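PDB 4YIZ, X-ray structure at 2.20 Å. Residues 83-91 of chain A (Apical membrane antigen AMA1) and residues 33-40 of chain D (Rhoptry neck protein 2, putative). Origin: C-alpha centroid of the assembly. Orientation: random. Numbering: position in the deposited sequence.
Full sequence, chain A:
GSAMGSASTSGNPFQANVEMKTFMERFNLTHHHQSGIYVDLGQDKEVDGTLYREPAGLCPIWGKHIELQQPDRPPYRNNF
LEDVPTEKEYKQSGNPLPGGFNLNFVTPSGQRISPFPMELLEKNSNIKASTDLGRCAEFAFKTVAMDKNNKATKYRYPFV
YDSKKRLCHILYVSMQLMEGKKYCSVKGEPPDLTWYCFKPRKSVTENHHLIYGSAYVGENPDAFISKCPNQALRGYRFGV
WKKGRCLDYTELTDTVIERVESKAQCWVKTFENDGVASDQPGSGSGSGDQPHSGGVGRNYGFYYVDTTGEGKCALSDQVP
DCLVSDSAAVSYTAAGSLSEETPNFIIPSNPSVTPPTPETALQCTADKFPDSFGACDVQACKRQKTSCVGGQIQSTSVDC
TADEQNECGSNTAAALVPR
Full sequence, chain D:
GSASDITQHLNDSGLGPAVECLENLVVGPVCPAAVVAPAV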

# COMPACT_ATOMS: atom_id res chain seq x y z
N ASP A 83 -3.96 -20.89 6.60
CA ASP A 83 -5.40 -20.92 6.85
C ASP A 83 -5.75 -20.46 8.26
O ASP A 83 -4.98 -20.68 9.20
CB ASP A 83 -5.95 -22.33 6.63
CG ASP A 83 -5.98 -22.74 5.17
OD1 ASP A 83 -6.05 -21.86 4.29
OD2 ASP A 83 -5.95 -23.96 4.91
N VAL A 84 -6.91 -19.83 8.40
CA VAL A 84 -7.46 -19.56 9.71
C VAL A 84 -7.73 -20.90 10.40
O VAL A 84 -8.10 -21.87 9.74
CB VAL A 84 -8.76 -18.73 9.65
CG1 VAL A 84 -8.47 -17.34 9.12
CG2 VAL A 84 -9.80 -19.43 8.78
N PRO A 85 -7.56 -20.95 11.73
CA PRO A 85 -7.70 -22.23 12.44
C PRO A 85 -9.15 -22.68 12.61
O PRO A 85 -10.05 -21.85 12.73
CB PRO A 85 -7.08 -21.92 13.80
CG PRO A 85 -7.35 -20.47 14.01
CD PRO A 85 -7.25 -19.84 12.64
N THR A 86 -9.36 -23.99 12.60
CA THR A 86 -10.64 -24.56 13.00
C THR A 86 -10.70 -24.57 14.52
O THR A 86 -9.67 -24.45 15.19
CB THR A 86 -10.82 -25.99 12.48
OG1 THR A 86 -9.86 -26.85 13.09
CG2 THR A 86 -10.65 -26.04 10.96
N GLU A 87 -11.90 -24.71 15.08
CA GLU A 87 -12.05 -24.78 16.53
C GLU A 87 -11.28 -25.98 17.09
O GLU A 87 -10.69 -25.90 18.17
CB GLU A 87 -13.53 -24.87 16.91
CG GLU A 87 -13.79 -24.98 18.41
CD GLU A 87 -13.10 -23.88 19.20
OE1 GLU A 87 -12.68 -24.15 20.35
OE2 GLU A 87 -12.99 -22.75 18.69
N LYS A 88 -11.27 -27.07 16.33
CA LYS A 88 -10.56 -28.28 16.71
C LYS A 88 -9.05 -28.05 16.81
O LYS A 88 -8.40 -28.47 17.77
CB LYS A 88 -10.86 -29.39 15.70
CG LYS A 88 -10.19 -30.72 15.99
CD LYS A 88 -10.89 -31.85 15.24
CE LYS A 88 -10.21 -33.19 15.46
NZ LYS A 88 -9.49 -33.66 14.24
N GLU A 89 -8.50 -27.37 15.81
CA GLU A 89 -7.07 -27.04 15.78
C GLU A 89 -6.71 -26.12 16.93
O GLU A 89 -5.66 -26.26 17.57
CB GLU A 89 -6.70 -26.40 14.44
CG GLU A 89 -6.69 -27.39 13.28
CD GLU A 89 -6.62 -26.72 11.91
OE1 GLU A 89 -6.21 -27.40 10.94
OE2 GLU A 89 -6.98 -25.53 11.79
N TYR A 90 -7.60 -25.16 17.20
CA TYR A 90 -7.42 -24.22 18.30
C TYR A 90 -7.40 -24.97 19.62
O TYR A 90 -6.53 -24.76 20.46
CB TYR A 90 -8.53 -23.16 18.28
CG TYR A 90 -8.42 -22.10 19.36
CD1 TYR A 90 -7.19 -21.74 19.90
CD2 TYR A 90 -9.55 -21.46 19.85
CE1 TYR A 90 -7.09 -20.78 20.88
CE2 TYR A 90 -9.46 -20.49 20.84
CZ TYR A 90 -8.23 -20.15 21.35
OH TYR A 90 -8.14 -19.19 22.33
N LYS A 91 -8.38 -25.86 19.81
CA LYS A 91 -8.41 -26.71 21.00
C LYS A 91 -7.14 -27.55 21.10
O LYS A 91 -6.58 -27.71 22.18
CB LYS A 91 -9.64 -27.62 20.99
CG LYS A 91 -10.94 -26.90 21.30
CD LYS A 91 -12.12 -27.86 21.33
CE LYS A 91 -13.44 -27.11 21.50
NZ LYS A 91 -14.62 -28.01 21.41
N ALA D 33 -15.64 -26.22 5.78
CA ALA D 33 -15.98 -27.63 5.92
C ALA D 33 -16.07 -28.01 7.40
O ALA D 33 -16.83 -28.91 7.77
CB ALA D 33 -14.96 -28.50 5.20
N ALA D 34 -15.28 -27.33 8.22
CA ALA D 34 -15.30 -27.53 9.67
C ALA D 34 -15.51 -26.19 10.36
O ALA D 34 -15.18 -25.14 9.81
CB ALA D 34 -14.02 -28.19 10.14
N VAL D 35 -16.04 -26.23 11.58
CA VAL D 35 -16.32 -25.01 12.32
C VAL D 35 -15.04 -24.21 12.55
O VAL D 35 -14.05 -24.74 13.06
CB VAL D 35 -16.98 -25.31 13.69
CG1 VAL D 35 -17.30 -24.02 14.43
CG2 VAL D 35 -18.25 -26.14 13.50
N VAL D 36 -15.06 -22.95 12.14
CA VAL D 36 -13.94 -22.04 12.36
C VAL D 36 -13.91 -21.63 13.83
O VAL D 36 -14.96 -21.51 14.46
CB VAL D 36 -14.05 -20.79 11.46
CG1 VAL D 36 -12.89 -19.82 11.73
CG2 VAL D 36 -14.07 -21.18 10.00
N ALA D 37 -12.72 -21.43 14.36
CA ALA D 37 -12.58 -20.92 15.72
C ALA D 37 -13.33 -19.59 15.84
O ALA D 37 -12.99 -18.64 15.15
CB ALA D 37 -11.12 -20.74 16.08
N PRO D 38 -14.38 -19.54 16.69
CA PRO D 38 -15.23 -18.34 16.75
C PRO D 38 -14.49 -17.04 17.09
O PRO D 38 -14.98 -15.96 16.75
CB PRO D 38 -16.23 -18.68 17.86
CG PRO D 38 -16.28 -20.15 17.89
CD PRO D 38 -14.89 -20.61 17.57
N ALA D 39 -13.35 -17.14 17.76
CA ALA D 39 -12.60 -15.95 18.15
C ALA D 39 -11.95 -15.27 16.95
O ALA D 39 -11.61 -14.09 17.00
CB ALA D 39 -11.55 -16.31 19.18
N VAL D 40 -11.78 -16.02 15.86
CA VAL D 40 -11.15 -15.49 14.65
C VAL D 40 -12.05 -14.46 13.96
O VAL D 40 -13.27 -14.49 14.10
CB VAL D 40 -10.81 -16.62 13.66
CG1 VAL D 40 -10.20 -16.06 12.38
CG2 VAL D 40 -9.86 -17.62 14.30
O HOH W 1 -12.22 -19.49 19.21
O HOH W 2 -13.66 -27.23 14.29

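Two backbone hydrogen bonds set the register of this contact. Glu A87 N donates to Val D35 O at 3.0 Å, and Ala D37 N donates to Pro A85 O at 3.2 Å, both nearly straight. Together they bracket Thr A86 and Val D36, whose CA atoms lie 4.2 Å apart in a single beta bridge. Because all four partners are main-chain atoms, the pairing asks little of the side chains beyond leaving the backbones room to approach. Thr A86 and Val D36 allow this by pointing their CA-to-CB bonds away from the opposing stretch.

The bridge stops where the helix of chain A begins, and the first turn of that helix supplies the donor. Glu A87 N, free of an intrahelical acceptor, reaches across to Val D35 O. The next free amide, Lys A88 N, gives its hydrogen to water 2 at 3.1 Å, and that water donates in turn to Val D35 O at 2.8 Å, so one carbonyl serves two amides, one directly and one through solvent. Thr A86 holds the helix end in shape as its N-cap: with chi1 at p, its OG1 accepts from Glu A89 N at 3.1 Å, while Glu A89 OE2 returns the favour by accepting from Thr A86 N at 2.9 Å. Glu A89 does not touch the chain D stretch, yet it braces Thr A86, which does.

More of Glu A87 is covered by the partner than of any other residue in its stretch. Its side chain brings OE2 to 3.1 Å from Pro D38 CD, and water 1 links it to the turn, accepting from Ala D39 N at 3.0 Å and donating a weak bond to Glu A87 OE2 at 3.4 Å.

The packing is apolar and small-grained. Ala D37 is buried, its methyl packing against both Pro A85 and Tyr A90: CB lies 4.3 Å from Pro A85 CG and 4.1 Å from Tyr A90 CD2, meeting the ring obliquely. The OH of Tyr A90 is hydrogen-bonded elsewhere in the structure, while its ring carbon CD2 packs here. Past Ala D37, a type I turn, closed by Val D40 N donating to Ala D37 O at 3.0 Å, swings Val D40 back toward chain A. Pro D38, with phi near -58°, suits the second position of that turn. Val D40 then spreads its branches over two neighbours, CG2 3.8 Å from Pro A85 CG and CG1 3.9 Å from Val A84 CG1. In all, the two stretches bury 428 Å² between them.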